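Local coordinates for HTH-type transcriptional regulator PrpR (Mycobacterium tuberculosis, PDB 6D2S), which regulates transcription of the enzymes that break down short-chain fatty acids through the glyoxylate and methylcitrate cycles, and is needed to assimilate propionate derived from cholesterol, at residues Arg143-Leu148 with Asp153-Arg158; Val161-Val166 with Val243-Ala248; Gly253-Gly256 with Asn260-Val263. All blocks are in the same frame, centred on the assembly; numbering follows the deposited sequence.

Overall arrangement
Interactions 1 and 2 follow one another along the chain and share a helical neighbourhood: helix 152-159, one partner of interaction 1, leads through a short turn into helix 163-170, which meets the sheet in interaction 2. A salt bridge from Asp153 to Lys245 ties the two together. Interactions 2 and 3 lie closer still, their centres about 7 Å apart, because strands 239-247 and 261-268 are neighbours in the antiparallel sheet. Interaction 1 is a largely apolar helix pair, half at the surface, with an arginine laid over it at the exposed rim; interaction 2 is a buried junction mixing ring packing with calcium-linked water, and interaction 3 a partly buried loop folded over its own strand.

Interaction 1: residues Arg143-Leu148 with Asp153-Arg158; sequences RAAEQL and DLLGRR
Arg158 lays its guanidinium across the methyl of Ala144, whose CB sits 3.6 Å from Arg158 CZ and over the centre of one face of the flat group. NE and both terminal nitrogens are nearly as close, so the methyl meets the whole group and not one corner of it. The placement comes from an extended chain: CG lies anti to the backbone N (chi1 171°), and the run from CG to NE continues straight across to the neighbouring helix. Deeper in, Leu155 turns its two methyls to the same stretch of helix. Leu155 CD2 rests 3.8 Å from Ala144 CB and equally near the backbone N of Ala145, while Leu155 CD1 touches Ala145 CB at 4.2 Å. Leu148, the first residue to leave helical geometry after helix 138-147, closes the other end. Leu148 CD1 packs against Leu155 CD2 at 4.0 Å, the two side chains lying alongside and pointing opposite ways; Leu148 CD2 meets Leu154 CD1, also at 4.0 Å, with the side chains nearly perpendicular. Two consecutive helices, 138-147 and 152-159, are joined by a short connection, and the segments run roughly antiparallel, at 138°, within the IrrE N-terminal-like region. Helix 163-170 backs them, Leu170 touching Ala145 and Val166 touching Leu155. Small alanines on one side let leucine methyls approach the backbone itself, and the contact rests on apolar packing and dispersion; the N-H bonds of the arginine lie in the plane of its guanidinium, so the methyl meets the pi face and not a donor.

Interaction 2: residues Val161-Val166 with Val243-Ala248; sequences VGFETV and VAKTTA. With CA (calcium ion), chain C.
The start of helix 163-170 packs here on the end of strand 239-247, joining the IrrE N-terminal-like region to the C-terminal ScfR region beside a calcium site. Lys245 passes over one face of the Phe163 ring, its CE 4.0 Å from the ring centroid in a CH-pi contact, 28° off the normal. Lys245 CB also lies above that face but toward the rim, 3.7 Å from Phe163 CZ. A bend at chi3 (88°) lowers CE onto the face near Phe163 CD2, and the ammonium continues past that side to a salt bridge with Asp153. One residue on, Glu164 brings OE1 to 3.6 Å from the methyl CG2 of Thr247, the two side chains roughly perpendicular. Each carboxylate oxygen takes a hydrogen from a calcium-bound water, Glu164 OE1 from water 1 and Glu164 OE2 from water 2, both at 2.6 Å. The ion itself is held by Ala248 O at 2.3 Å, three waters, Asp250 and Leu252. Glu164 OE2 also accepts the backbone N-H of Leu255. Glu164 is thus a second-shell residue that helps to position two first-shell waters, and the nearby calcium would probably favour its ionised form.

Interaction 3: residues Gly253-Gly256 with Asn260-Val263; sequences GYLG and NFAV
With CG of Leu255 anti to its carbonyl carbon (chi1 -72°) and CG of Phe261 placed likewise (chi1 -60°), the two side chains are brought together obliquely across the bend of the chain. The leucine does most of the touching with CD1: Leu255 CD1 lies 3.9 Å from Phe261 CB and as near to CG of that ring. Leu255 CB adds a second contact 3.9 Å from Phe261 CD2, so the leucine runs from beside CD2 and CE2 down to the root of the phenylalanine, its tip nearest CB and CG. On the strand, two residues along, Val263 approaches the same leucine methyl; in the conformer described, Val263 CG2 lies 3.8 Å from Leu255 CD1, and the methyl then sits between two side chains that project from one face of strand 261-268. The loop of residues 253-256 belongs to the connection between strands 239-247 and 261-268, which are antiparallel neighbours in the five-stranded sheet of the C-terminal ScfR region; after leaving the calcium site it folds back over the strand it is about to enter. Arg187 of the adjoining strand 183-189 touches Leu255, Phe261 and Val263 alike, and Thr247 packs on both Phe261 and Val263 from the strand on the other side. At the ring edge, Gly256 O lies in the ring plane, 3.6 Å from Phe261 CE2, where the carbonyl oxygen faces the slightly positive C-H edge; Gly256 is poorly ordered, so this contact is less certain than the leucine packing.

Interaction 1: residues Arg143-Leu148 with Asp153-Arg158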
loop_
_atom_site.group_PDB
_atom_site.type_symbol
_atom_site.label_atom_id
_atom_site.label_comp_id
_atom_site.label_asym_id
_atom_site.label_seq_id
_atom_site.Cartn_x
_atom_site.Cartn_y
_atom_site.Cartn_z
ATOM N N ARG A 143 -1.190 -3.024 15.716
ATOM C CA ARG A 143 -1.743 -3.907 16.737
ATOM C C ARG A 143 -2.439 -5.106 16.105
ATOM O O ARG A 143 -2.287 -6.239 16.580
ATOM C CB ARG A 143 -2.708 -3.126 17.634
ATOM C CG ARG A 143 -3.345 -3.936 18.753
ATOM C CD ARG A 143 -4.169 -3.044 19.691
ATOM N NE ARG A 143 -5.330 -2.438 19.034
ATOM C CZ ARG A 143 -5.404 -1.164 18.652
ATOM N NH1 ARG A 143 -4.381 -0.342 18.858
ATOM N NH2 ARG A 143 -6.505 -0.707 18.065
ATOM N N ALA A 144 -3.193 -4.881 15.026
ATOM C CA ALA A 144 -3.893 -5.982 14.370
ATOM C C ALA A 144 -2.914 -6.950 13.727
ATOM O O ALA A 144 -3.120 -8.171 13.768
ATOM C CB ALA A 144 -4.865 -5.438 13.317
ATOM N N ALA A 145 -1.850 -6.429 13.114
ATOM C CA ALA A 145 -0.857 -7.315 12.520
ATOM C C ALA A 145 -0.218 -8.203 13.580
ATOM O O ALA A 145 -0.024 -9.409 13.368
ATOM C CB ALA A 145 0.203 -6.497 11.777
ATOM N N GLU A 146 0.100 -7.641 14.746
ATOM C CA GLU A 146 0.694 -8.491 15.772
ATOM C C GLU A 146 -0.300 -9.537 16.259
ATOM O O GLU A 146 0.060 -10.709 16.423
ATOM C CB GLU A 146 1.231 -7.644 16.930
ATOM C CG GLU A 146 2.425 -6.757 16.544
ATOM C CD GLU A 146 3.757 -7.514 16.376
ATOM O OE1 GLU A 146 3.910 -8.629 16.933
ATOM O OE2 GLU A 146 4.663 -6.980 15.685
ATOM N N GLN A 147 -1.558 -9.151 16.473
ATOM C CA GLN A 147 -2.518 -10.096 17.038
ATOM C C GLN A 147 -2.998 -11.131 16.030
ATOM O O GLN A 147 -3.454 -12.208 16.435
ATOM C CB GLN A 147 -3.713 -9.341 17.616
ATOM C CG GLN A 147 -3.317 -8.437 18.774
ATOM C CD GLN A 147 -4.485 -7.663 19.324
ATOM O OE1 GLN A 147 -5.612 -7.798 18.845
ATOM N NE2 GLN A 147 -4.226 -6.839 20.338
ATOM N N LEU A 148 -2.911 -10.834 14.736
ATOM C CA LEU A 148 -3.217 -11.803 13.694
ATOM C C LEU A 148 -1.967 -12.467 13.140
ATOM O O LEU A 148 -2.045 -13.154 12.114
ATOM C CB LEU A 148 -3.990 -11.126 12.561
ATOM C CG LEU A 148 -5.439 -10.771 12.914
ATOM C CD1 LEU A 148 -6.075 -9.956 11.778
ATOM C CD2 LEU A 148 -6.257 -12.016 13.212
ATOM N N ASP A 153 -4.251 -12.207 4.633
ATOM C CA ASP A 153 -5.653 -12.383 4.257
ATOM C C ASP A 153 -6.606 -11.962 5.375
ATOM O O ASP A 153 -7.624 -11.301 5.120
ATOM C CB ASP A 153 -5.891 -13.838 3.864
ATOM C CG ASP A 153 -5.195 -14.203 2.566
ATOM O OD1 ASP A 153 -5.519 -13.583 1.531
ATOM O OD2 ASP A 153 -4.308 -15.082 2.580
ATOM N N LEU A 154 -6.321 -12.358 6.618
ATOM C CA LEU A 154 -7.197 -11.943 7.714
ATOM C C LEU A 154 -7.130 -10.437 7.945
ATOM O O LEU A 154 -8.145 -9.815 8.285
ATOM C CB LEU A 154 -6.849 -12.692 8.998
ATOM C CG LEU A 154 -7.183 -14.182 9.025
ATOM C CD1 LEU A 154 -6.935 -14.751 10.427
ATOM C CD2 LEU A 154 -8.621 -14.427 8.583
ATOM N N LEU A 155 -5.944 -9.836 7.798
ATOM C CA LEU A 155 -5.850 -8.378 7.862
ATOM C C LEU A 155 -6.694 -7.728 6.770
ATOM O O LEU A 155 -7.388 -6.736 7.015
ATOM C CB LEU A 155 -4.389 -7.932 7.730
ATOM C CG LEU A 155 -3.504 -8.174 8.956
ATOM C CD1 LEU A 155 -2.024 -8.063 8.580
ATOM C CD2 LEU A 155 -3.873 -7.160 10.031
ATOM N N GLY A 156 -6.640 -8.274 5.554
ATOM C CA GLY A 156 -7.448 -7.720 4.480
ATOM C C GLY A 156 -8.932 -7.801 4.783
ATOM O O GLY A 156 -9.679 -6.833 4.599
ATOM N N ARG A 157 -9.384 -8.962 5.251
ATOM C CA ARG A 157 -10.793 -9.108 5.598
ATOM C C ARG A 157 -11.172 -8.206 6.765
ATOM O O ARG A 157 -12.272 -7.637 6.787
ATOM C CB ARG A 157 -11.099 -10.570 5.917
ATOM C CG ARG A 157 -11.024 -11.461 4.698
ATOM C CD ARG A 157 -11.783 -12.759 4.911
ATOM N NE ARG A 157 -10.941 -13.788 5.506
ATOM C CZ ARG A 157 -10.138 -14.578 4.805
ATOM N NH1 ARG A 157 -10.066 -14.448 3.486
ATOM N NH2 ARG A 157 -9.406 -15.498 5.420
ATOM N N ARG A 158 -10.278 -8.059 7.739
ATOM C CA ARG A 158 -10.581 -7.224 8.898
ATOM C C ARG A 158 -10.769 -5.765 8.508
ATOM O O ARG A 158 -11.700 -5.101 8.990
ATOM C CB ARG A 158 -9.470 -7.347 9.937
ATOM C CG ARG A 158 -9.596 -6.346 11.082
ATOM C CD ARG A 158 -8.874 -6.849 12.318
ATOM N NE ARG A 158 -8.685 -5.799 13.313
ATOM C CZ ARG A 158 -8.229 -6.019 14.542
ATOM N NH1 ARG A 158 -7.931 -7.253 14.927
ATOM N NH2 ARG A 158 -8.079 -5.009 15.389
#

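Interaction 2: residues Val161-Val166 with Val243-Ala248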
loop_
_atom_site.group_PDB
_atom_site.type_symbol
_atom_site.label_atom_id
_atom_site.label_comp_id
_atom_site.label_asym_id
_atom_site.label_seq_id
_atom_site.Cartn_x
_atom_site.Cartn_y
_atom_site.Cartn_z
ATOM N N VAL A 161 -9.720 -4.507 2.759
ATOM C CA VAL A 161 -8.832 -4.070 1.692
ATOM C C VAL A 161 -8.195 -5.290 1.034
ATOM O O VAL A 161 -8.241 -6.405 1.555
ATOM C CB VAL A 161 -7.752 -3.091 2.201
ATOM C CG1 VAL A 161 -8.416 -1.843 2.788
ATOM C CG2 VAL A 161 -6.867 -3.760 3.247
ATOM N N GLY A 162 -7.583 -5.057 -0.130
ATOM C CA GLY A 162 -7.002 -6.139 -0.900
ATOM C C GLY A 162 -5.619 -6.565 -0.423
ATOM O O GLY A 162 -4.958 -5.896 0.368
ATOM N N PHE A 163 -5.195 -7.717 -0.944
ATOM C CA PHE A 163 -3.949 -8.357 -0.525
ATOM C C PHE A 163 -2.742 -7.433 -0.702
ATOM O O PHE A 163 -1.925 -7.287 0.215
ATOM C CB PHE A 163 -3.775 -9.649 -1.321
ATOM C CG PHE A 163 -2.697 -10.556 -0.798
ATOM C CD1 PHE A 163 -1.399 -10.440 -1.258
ATOM C CD2 PHE A 163 -2.992 -11.536 0.139
ATOM C CE1 PHE A 163 -0.404 -11.287 -0.791
ATOM C CE2 PHE A 163 -2.004 -12.383 0.609
ATOM C CZ PHE A 163 -0.707 -12.252 0.148
ATOM N N GLU A 164 -2.596 -6.804 -1.879
ATOM C CA GLU A 164 -1.415 -5.963 -2.066
ATOM C C GLU A 164 -1.490 -4.696 -1.226
ATOM O O GLU A 164 -0.446 -4.140 -0.863
ATOM C CB GLU A 164 -1.205 -5.619 -3.547
ATOM C CG GLU A 164 -2.237 -4.679 -4.150
ATOM C CD GLU A 164 -3.418 -5.411 -4.768
ATOM O OE1 GLU A 164 -3.808 -6.492 -4.251
ATOM O OE2 GLU A 164 -3.945 -4.903 -5.785
ATOM N N THR A 165 -2.702 -4.227 -0.903
ATOM C CA THR A 165 -2.830 -3.059 -0.034
ATOM C C THR A 165 -2.317 -3.369 1.367
ATOM O O THR A 165 -1.602 -2.557 1.963
ATOM C CB THR A 165 -4.291 -2.597 0.002
ATOM O OG1 THR A 165 -4.736 -2.349 -1.339
ATOM C CG2 THR A 165 -4.452 -1.312 0.828
ATOM N N VAL A 166 -2.653 -4.552 1.895
ATOM C CA VAL A 166 -2.099 -4.988 3.180
ATOM C C VAL A 166 -0.582 -5.112 3.092
ATOM O O VAL A 166 0.145 -4.637 3.970
ATOM C CB VAL A 166 -2.724 -6.323 3.623
ATOM C CG1 VAL A 166 -2.053 -6.815 4.917
ATOM C CG2 VAL A 166 -4.252 -6.188 3.818
ATOM N N VAL A 243 6.524 -14.826 1.598
ATOM C CA VAL A 243 5.120 -15.175 1.404
ATOM C C VAL A 243 4.616 -14.372 0.215
ATOM O O VAL A 243 4.866 -13.165 0.133
ATOM C CB VAL A 243 4.278 -14.881 2.661
ATOM C CG1 VAL A 243 2.843 -15.324 2.455
ATOM C CG2 VAL A 243 4.891 -15.568 3.875
ATOM N N ALA A 244 3.944 -15.042 -0.725
ATOM C CA ALA A 244 3.539 -14.405 -1.970
ATOM C C ALA A 244 2.181 -14.929 -2.416
ATOM O O ALA A 244 1.783 -16.051 -2.092
ATOM C CB ALA A 244 4.564 -14.642 -3.096
ATOM N N LYS A 245 1.470 -14.099 -3.173
ATOM C CA LYS A 245 0.227 -14.540 -3.783
ATOM C C LYS A 245 -0.037 -13.687 -5.013
ATOM O O LYS A 245 0.384 -12.525 -5.072
ATOM C CB LYS A 245 -0.942 -14.429 -2.797
ATOM C CG LYS A 245 -2.196 -15.154 -3.235
ATOM C CD LYS A 245 -3.227 -15.197 -2.120
ATOM C CE LYS A 245 -4.103 -13.965 -2.149
ATOM N NZ LYS A 245 -5.276 -14.105 -1.233
ATOM N N THR A 246 -0.740 -14.266 -5.986
ATOM C CA THR A 246 -1.253 -13.455 -7.079
ATOM C C THR A 246 -2.384 -12.577 -6.565
ATOM O O THR A 246 -3.043 -12.891 -5.568
ATOM C CB THR A 246 -1.763 -14.317 -8.243
ATOM O OG1 THR A 246 -2.797 -15.194 -7.784
ATOM C CG2 THR A 246 -0.637 -15.130 -8.857
ATOM N N THR A 247 -2.594 -11.461 -7.246
ATOM C CA THR A 247 -3.693 -10.558 -6.951
ATOM C C THR A 247 -4.797 -10.801 -7.970
ATOM O O THR A 247 -4.528 -10.875 -9.174
ATOM C CB THR A 247 -3.233 -9.103 -7.008
ATOM O OG1 THR A 247 -2.988 -8.738 -8.374
ATOM C CG2 THR A 247 -1.951 -8.934 -6.217
ATOM N N ALA A 248 -6.024 -10.944 -7.489
ATOM C CA ALA A 248 -7.153 -11.094 -8.395
ATOM C C ALA A 248 -7.405 -9.777 -9.122
ATOM O O ALA A 248 -7.380 -8.704 -8.512
ATOM C CB ALA A 248 -8.398 -11.532 -7.629
HETATM CA CA CA C . -7.439 -7.198 -6.762
HETATM O O HOH W 1 -6.190 -7.502 -4.693
HETATM O O HOH W 2 -5.330 -6.432 -7.327
HETATM O O HOH W 3 -8.482 -5.760 -8.663
#

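Interaction 3: residues Gly253-Gly256 with Asn260-Val263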
loop_
_atom_site.group_PDB
_atom_site.type_symbol
_atom_site.label_atom_id
_atom_site.label_comp_id
_atom_site.label_asym_id
_atom_site.label_seq_id
_atom_site.Cartn_x
_atom_site.Cartn_y
_atom_site.Cartn_z
ATOM N N GLY A 253 -7.841 -3.966 -3.958
ATOM C CA GLY A 253 -6.413 -3.774 -4.118
ATOM C C GLY A 253 -6.090 -2.619 -5.047
ATOM O O GLY A 253 -6.860 -2.320 -5.963
ATOM N N TYR A 254 -4.950 -1.959 -4.828
ATOM C CA TYR A 254 -4.631 -0.778 -5.619
ATOM C C TYR A 254 -4.064 -1.113 -6.990
ATOM O O TYR A 254 -4.006 -0.224 -7.841
ATOM C CB TYR A 254 -3.648 0.135 -4.869
ATOM C CG TYR A 254 -2.289 -0.484 -4.586
ATOM C CD1 TYR A 254 -1.293 -0.508 -5.563
ATOM C CD2 TYR A 254 -1.995 -1.025 -3.340
ATOM C CE1 TYR A 254 -0.051 -1.074 -5.301
ATOM C CE2 TYR A 254 -0.753 -1.588 -3.073
ATOM C CZ TYR A 254 0.211 -1.611 -4.054
ATOM O OH TYR A 254 1.446 -2.170 -3.783
ATOM N N LEU A 255 -3.645 -2.354 -7.234
ATOM C CA LEU A 255 -3.082 -2.686 -8.537
ATOM C C LEU A 255 -4.188 -2.775 -9.584
ATOM O O LEU A 255 -5.237 -3.382 -9.350
ATOM C CB LEU A 255 -2.290 -3.991 -8.462
ATOM C CG LEU A 255 -0.960 -3.857 -7.705
ATOM C CD1 LEU A 255 -0.326 -5.214 -7.399
ATOM C CD2 LEU A 255 0.020 -2.973 -8.479
ATOM N N GLY A 256 -3.956 -2.150 -10.736
ATOM C CA GLY A 256 -4.944 -2.098 -11.785
ATOM C C GLY A 256 -5.388 -3.481 -12.218
ATOM O O GLY A 256 -4.600 -4.431 -12.249
ATOM N N ASN A 260 -2.432 -9.295 -14.512
ATOM C CA ASN A 260 -2.261 -10.067 -13.290
ATOM C C ASN A 260 -0.887 -9.825 -12.682
ATOM O O ASN A 260 0.128 -9.800 -13.384
ATOM C CB ASN A 260 -2.461 -11.559 -13.558
ATOM C CG ASN A 260 -3.926 -11.929 -13.723
ATOM O OD1 ASN A 260 -4.370 -12.265 -14.819
ATOM N ND2 ASN A 260 -4.680 -11.870 -12.630
ATOM N N PHE A 261 -0.865 -9.640 -11.368
ATOM C CA PHE A 261 0.362 -9.411 -10.627
ATOM C C PHE A 261 0.529 -10.482 -9.560
ATOM O O PHE A 261 -0.435 -11.116 -9.118
ATOM C CB PHE A 261 0.367 -8.023 -9.959
ATOM C CG PHE A 261 0.249 -6.877 -10.930
ATOM C CD1 PHE A 261 1.382 -6.302 -11.488
ATOM C CD2 PHE A 261 -0.993 -6.375 -11.283
ATOM C CE1 PHE A 261 1.275 -5.246 -12.382
ATOM C CE2 PHE A 261 -1.107 -5.318 -12.175
ATOM C CZ PHE A 261 0.029 -4.754 -12.725
ATOM N N ALA A 262 1.776 -10.674 -9.152
ATOM C CA ALA A 262 2.103 -11.395 -7.935
ATOM C C ALA A 262 2.789 -10.421 -6.996
ATOM O O ALA A 262 3.588 -9.586 -7.431
ATOM C CB ALA A 262 3.006 -12.597 -8.207
ATOM N N VAL A 263 2.481 -10.535 -5.711
ATOM C CA VAL A 263 3.032 -9.651 -4.696
ATOM C C VAL A 263 3.526 -10.500 -3.537
ATOM O O VAL A 263 2.915 -11.516 -3.195
ATOM C CB VAL A 263 1.983 -8.618 -4.234
ATOM C CG1 VAL A 263 2.399 -7.973 -2.925
ATOM C CG2 VAL A 263 1.787 -7.572 -5.322
#